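Local coordinates for protein SusD homolog (Bacteroides thetaiotaomicron, PDB 3SGH) that probably binds glycans at the cell surface as a SusD-like outer membrane lipoprotein, helping to deliver them to a partner transporter, at residues A17-S22 / A171-F176; A253-Y258 / P268-P273. All blocks are in the same frame, centred on the assembly; numbering follows the deposited sequence.

How the contacts relate
The modelled chain begins just before helix 17-24, whose segment 17-22 forms the first half of contact 1. After 148 intervening residues, more than half of them helical, segment 171-176 returns to it from the loop between helices 168-171 and 181-198. Contact 1 therefore closes a long loop and ties helix 17-24 to the loop that links those two helices. Contact 2 closes a much shorter loop further on. It brings helix 253-261 together with the end of helix 267-270, and nine residues separate its two segments. The two contacts are in series, neither nested nor crossed. The centres of contacts 1 and 2 lie about 35 Å apart. Contact 1 is at the surface and contact 2 is buried.

Contact 1 (A17-S22 / A171-F176); sequences ASNLLS and AVVDQF
Val-173 leans on one side of helix 17-24 and makes the direct van der Waals contacts. Both its methyls, CG1 and CG2, lie 3.7 Å from the backbone Ser-18 O. CG2 also reaches Leu-21 CD1 at 4.4 Å. CG1 is anti to the carbonyl carbon (chi1 -60°) and meets Asn-19 OD1 at 4.0 Å. The asparagine side chain lies roughly perpendicular to the valine's. Ser-22 OG sits beside the valine branch point, 3.8 Å from Val-173 CB.

The polar links run through water. One water bridges Val-173 O, at 2.7 Å, and Ser-22 OG. A second donates to Ser-22 O at 2.6 Å and accepts from Gln-175 NE2, which also bonds to Asp-229.

The loop has its own bracing. Asp-174 OD1 accepts from Phe-176 N at 2.9 Å, which makes an Asx turn. The amide meets this oxygen from above the carboxylate plane. Asp-174 OD2 is held by Gly-179 N and Trp-184 NE1. Phe-176 packs edge-to-face with Phe-25 and Tyr-28.

Thus one valine packs mostly against polar atoms of the N-terminal helix, and the hydrogen-bonded links pass through water, as suits a contact at the surface.

Contact 2 (A253-Y258 / P268-P273); sequences ACLVSY and PAYFTP
Phe-271 presents a face to Val-256 and an edge to Leu-255. Val-256 CG2 stands over the ring, 3.8 Å from the Phe-271 centroid and 15° off the ring normal, a CH-pi contact. The Val-256 and Phe-271 side chains run antiparallel alongside each other. Leu-255 comes to the rim instead. Its CG is anti to the backbone N (chi1 -176°), and this places CG at the ring edge, in plane, 4.0 Å from Phe-271 CZ. Leu-255 CD2 is closer to Phe-271 CZ, at 3.7 Å. The face away from Val-256 is covered by Tyr-270 CB, centred 3.6 Å above the Phe-271 ring plane. The ring is therefore sandwiched between Val-256 CG2 and the CB of Tyr-270, the preceding residue.

The protein is SusD/RagB-like, with an alpha-alpha superhelix. Here the contact joins helix 253-261 to the end of the short helix 267-270, beside helix 403-417. Phe-271 is the first residue past helix 267-270 to leave helical backbone angles, and its side chain turns back toward helix 253-261.

Leu-255 CD2 also approaches the Tyr-270 ring, obliquely, at 4.3 Å from Tyr-270 CD2. The tyrosine ring stacks with Tyr-419, and its hydroxyl bonds to Ile-416 O. Leu-255 itself touches Trp-415 and Ile-416 of helix 403-417. Ala-251 of strand 249-251 meets both Val-256 and Phe-271.

Contact 1 (A17-S22 / A171-F176)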
loop_
_atom_site.group_PDB
_atom_site.type_symbol
_atom_site.label_atom_id
_atom_site.label_comp_id
_atom_site.label_asym_id
_atom_site.label_seq_id
_atom_site.Cartn_x
_atom_site.Cartn_y
_atom_site.Cartn_z
ATOM N N ALA A 17 -25.203 -15.601 0.338
ATOM C CA ALA A 17 -24.479 -14.335 0.125
ATOM C C ALA A 17 -23.055 -14.348 0.700
ATOM O O ALA A 17 -22.130 -13.844 0.062
ATOM C CB ALA A 17 -25.290 -13.150 0.714
ATOM N N SER A 18 -22.875 -14.940 1.888
ATOM C CA SER A 18 -21.543 -15.000 2.518
ATOM C C SER A 18 -20.476 -15.635 1.591
ATOM O O SER A 18 -19.301 -15.283 1.639
ATOM C CB SER A 18 -21.592 -15.776 3.834
ATOM O OG SER A 18 -21.834 -17.148 3.578
ATOM N N ASN A 19 -20.886 -16.573 0.745
ATOM C CA ASN A 19 -19.955 -17.184 -0.185
ATOM C C ASN A 19 -19.462 -16.225 -1.288
ATOM O O ASN A 19 -18.341 -16.382 -1.783
ATOM C CB ASN A 19 -20.549 -18.457 -0.802
ATOM C CG ASN A 19 -20.797 -19.577 0.236
ATOM O OD1 ASN A 19 -20.884 -19.348 1.472
ATOM N ND2 ASN A 19 -20.947 -20.788 -0.268
ATOM N N LEU A 20 -20.257 -15.203 -1.639
ATOM C CA LEU A 20 -19.792 -14.214 -2.626
ATOM C C LEU A 20 -18.699 -13.309 -2.025
ATOM O O LEU A 20 -17.917 -12.731 -2.762
ATOM C CB LEU A 20 -20.942 -13.356 -3.138
ATOM C CG LEU A 20 -22.025 -14.163 -3.885
ATOM C CD1 LEU A 20 -23.351 -13.443 -3.745
ATOM C CD2 LEU A 20 -21.566 -14.394 -5.323
ATOM N N LEU A 21 -18.643 -13.200 -0.689
ATOM C CA LEU A 21 -17.585 -12.414 -0.047
ATOM C C LEU A 21 -16.232 -13.014 -0.336
ATOM O O LEU A 21 -15.269 -12.282 -0.456
ATOM C CB LEU A 21 -17.754 -12.369 1.469
ATOM C CG LEU A 21 -18.811 -11.517 2.118
ATOM C CD1 LEU A 21 -18.646 -11.767 3.620
ATOM C CD2 LEU A 21 -18.660 -10.029 1.769
ATOM N N SER A 22 -16.140 -14.336 -0.465
ATOM C CA SER A 22 -14.810 -14.965 -0.588
ATOM C C SER A 22 -14.022 -14.448 -1.774
ATOM O O SER A 22 -12.808 -14.233 -1.663
ATOM C CB SER A 22 -14.906 -16.507 -0.676
ATOM O OG SER A 22 -15.477 -16.988 0.536
ATOM N N ALA A 171 -18.135 -16.330 10.212
ATOM C CA ALA A 171 -17.060 -17.305 10.574
ATOM C C ALA A 171 -16.773 -18.377 9.484
ATOM O O ALA A 171 -15.636 -18.816 9.272
ATOM C CB ALA A 171 -17.371 -17.973 11.912
ATOM N N VAL A 172 -17.812 -18.779 8.798
ATOM C CA VAL A 172 -17.737 -19.848 7.800
ATOM C C VAL A 172 -16.760 -19.512 6.683
ATOM O O VAL A 172 -16.147 -20.428 6.118
ATOM C CB VAL A 172 -19.125 -20.147 7.180
ATOM C CG1 VAL A 172 -19.010 -21.240 6.087
ATOM C CG2 VAL A 172 -20.095 -20.610 8.237
ATOM N N VAL A 173 -16.606 -18.218 6.364
ATOM C CA VAL A 173 -15.829 -17.801 5.198
ATOM C C VAL A 173 -14.643 -16.841 5.500
ATOM O O VAL A 173 -13.831 -16.520 4.606
ATOM C CB VAL A 173 -16.726 -17.093 4.147
ATOM C CG1 VAL A 173 -17.842 -18.059 3.664
ATOM C CG2 VAL A 173 -17.252 -15.796 4.657
ATOM N N ASP A 174 -14.540 -16.423 6.746
ATOM C CA ASP A 174 -13.611 -15.359 7.139
ATOM C C ASP A 174 -12.271 -15.920 7.599
ATOM O O ASP A 174 -12.090 -16.186 8.784
ATOM C CB ASP A 174 -14.246 -14.541 8.246
ATOM C CG ASP A 174 -13.350 -13.431 8.780
ATOM O OD1 ASP A 174 -12.303 -13.074 8.135
ATOM O OD2 ASP A 174 -13.732 -12.880 9.861
ATOM N N GLN A 175 -11.299 -15.977 6.683
ATOM C CA GLN A 175 -9.940 -16.392 7.014
ATOM C C GLN A 175 -9.095 -15.338 7.727
ATOM O O GLN A 175 -7.983 -15.631 8.181
ATOM C CB GLN A 175 -9.200 -16.850 5.754
ATOM C CG GLN A 175 -8.850 -15.773 4.713
ATOM C CD GLN A 175 -9.865 -15.609 3.606
ATOM O OE1 GLN A 175 -11.077 -15.791 3.815
ATOM N NE2 GLN A 175 -9.383 -15.231 2.412
ATOM N N PHE A 176 -9.598 -14.110 7.790
ATOM C CA PHE A 176 -8.855 -13.001 8.419
ATOM C C PHE A 176 -9.036 -13.003 9.932
ATOM O O PHE A 176 -8.042 -13.044 10.692
ATOM C CB PHE A 176 -9.319 -11.677 7.794
ATOM C CG PHE A 176 -9.152 -11.660 6.295
ATOM C CD1 PHE A 176 -7.935 -11.285 5.715
ATOM C CD2 PHE A 176 -10.167 -12.096 5.480
ATOM C CE1 PHE A 176 -7.771 -11.313 4.345
ATOM C CE2 PHE A 176 -10.001 -12.144 4.104
ATOM C CZ PHE A 176 -8.813 -11.740 3.531
HETATM O O HOH W 1 -10.792 -15.259 -0.341
HETATM O O HOH W 2 -13.131 -17.065 2.016
#

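Contact 2 (A253-Y258 / P268-P273)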
loop_
_atom_site.group_PDB
_atom_site.type_symbol
_atom_site.label_atom_id
_atom_site.label_comp_id
_atom_site.label_asym_id
_atom_site.label_seq_id
_atom_site.Cartn_x
_atom_site.Cartn_y
_atom_site.Cartn_z
ATOM N N ALA A 253 16.473 -2.060 -3.560
ATOM C CA ALA A 253 17.640 -1.348 -3.091
ATOM C C ALA A 253 17.335 -0.319 -2.016
ATOM O O ALA A 253 18.115 -0.104 -1.091
ATOM C CB ALA A 253 18.239 -0.595 -4.310
ATOM N N CYS A 254 16.207 0.369 -2.181
ATOM C CA CYS A 254 15.849 1.484 -1.329
ATOM C C CYS A 254 15.548 1.068 0.137
ATOM O O CYS A 254 16.265 1.476 1.025
ATOM C CB CYS A 254 14.647 2.213 -1.937
ATOM S SG CYS A 254 14.137 3.665 -1.020
ATOM N N LEU A 255 14.546 0.210 0.366
ATOM C CA LEU A 255 14.270 -0.238 1.722
ATOM C C LEU A 255 15.490 -0.941 2.348
ATOM O O LEU A 255 15.820 -0.690 3.515
ATOM C CB LEU A 255 13.068 -1.181 1.764
ATOM C CG LEU A 255 12.649 -1.639 3.165
ATOM C CD1 LEU A 255 12.260 -0.451 4.049
ATOM C CD2 LEU A 255 11.515 -2.716 3.063
ATOM N N VAL A 256 16.164 -1.802 1.597
ATOM C CA VAL A 256 17.319 -2.548 2.133
ATOM C C VAL A 256 18.420 -1.566 2.570
ATOM O O VAL A 256 19.013 -1.697 3.632
ATOM C CB VAL A 256 17.878 -3.587 1.111
ATOM C CG1 VAL A 256 19.127 -4.264 1.669
ATOM C CG2 VAL A 256 16.755 -4.637 0.740
ATOM N N SER A 257 18.718 -0.573 1.735
ATOM C CA SER A 257 19.728 0.460 2.074
ATOM C C SER A 257 19.362 1.310 3.297
ATOM O O SER A 257 20.223 1.615 4.157
ATOM C CB SER A 257 19.977 1.383 0.867
ATOM O OG SER A 257 20.599 0.629 -0.153
ATOM N N TYR A 258 18.107 1.715 3.421
ATOM C CA TYR A 258 17.727 2.418 4.642
ATOM C C TYR A 258 18.008 1.519 5.871
ATOM O O TYR A 258 18.613 1.937 6.868
ATOM C CB TYR A 258 16.251 2.764 4.646
ATOM C CG TYR A 258 15.852 4.131 4.043
ATOM C CD1 TYR A 258 15.797 4.355 2.682
ATOM C CD2 TYR A 258 15.497 5.166 4.887
ATOM C CE1 TYR A 258 15.364 5.599 2.172
ATOM C CE2 TYR A 258 15.072 6.364 4.399
ATOM C CZ TYR A 258 15.023 6.586 3.050
ATOM O OH TYR A 258 14.545 7.793 2.607
ATOM N N PRO A 268 16.722 -9.685 8.925
ATOM C CA PRO A 268 16.555 -11.126 8.730
ATOM C C PRO A 268 15.116 -11.613 8.718
ATOM O O PRO A 268 14.853 -12.730 8.209
ATOM C CB PRO A 268 17.320 -11.756 9.904
ATOM C CG PRO A 268 17.455 -10.684 10.913
ATOM C CD PRO A 268 17.569 -9.400 10.087
ATOM N N ALA A 269 14.186 -10.790 9.233
ATOM C CA ALA A 269 12.755 -11.124 9.176
ATOM C C ALA A 269 12.103 -10.679 7.843
ATOM O O ALA A 269 11.008 -11.130 7.486
ATOM C CB ALA A 269 12.066 -10.514 10.331
ATOM N N TYR A 270 12.775 -9.780 7.143
ATOM C CA TYR A 270 12.255 -9.146 5.917
ATOM C C TYR A 270 12.842 -9.710 4.623
ATOM O O TYR A 270 12.129 -9.774 3.622
ATOM C CB TYR A 270 12.563 -7.653 5.952
ATOM C CG TYR A 270 11.622 -6.771 6.769
ATOM C CD1 TYR A 270 10.915 -7.252 7.852
ATOM C CD2 TYR A 270 11.491 -5.402 6.471
ATOM C CE1 TYR A 270 10.080 -6.417 8.572
ATOM C CE2 TYR A 270 10.684 -4.575 7.202
ATOM C CZ TYR A 270 9.977 -5.076 8.251
ATOM O OH TYR A 270 9.154 -4.231 8.942
ATOM N N PHE A 271 14.117 -10.101 4.675
ATOM C CA PHE A 271 14.906 -10.417 3.477
ATOM C C PHE A 271 15.805 -11.652 3.707
ATOM O O PHE A 271 16.129 -12.000 4.858
ATOM C CB PHE A 271 15.858 -9.260 3.143
ATOM C CG PHE A 271 15.240 -7.896 3.160
ATOM C CD1 PHE A 271 14.187 -7.598 2.323
ATOM C CD2 PHE A 271 15.751 -6.900 3.986
ATOM C CE1 PHE A 271 13.634 -6.336 2.338
ATOM C CE2 PHE A 271 15.178 -5.609 4.016
ATOM C CZ PHE A 271 14.139 -5.342 3.206
ATOM N N THR A 272 16.284 -12.250 2.614
ATOM C CA THR A 272 17.384 -13.206 2.665
ATOM C C THR A 272 18.663 -12.497 2.279
ATOM O O THR A 272 18.616 -11.570 1.463
ATOM C CB THR A 272 17.154 -14.375 1.705
ATOM O OG1 THR A 272 17.061 -13.887 0.351
ATOM C CG2 THR A 272 15.899 -15.097 2.079
ATOM N N PRO A 273 19.792 -12.908 2.849
ATOM C CA PRO A 273 21.103 -12.420 2.423
ATOM C C PRO A 273 21.345 -12.772 0.955
ATOM O O PRO A 273 20.904 -13.836 0.496
ATOM C CB PRO A 273 22.072 -13.234 3.305
ATOM C CG PRO A 273 21.313 -13.415 4.547
ATOM C CD PRO A 273 19.898 -13.685 4.097
#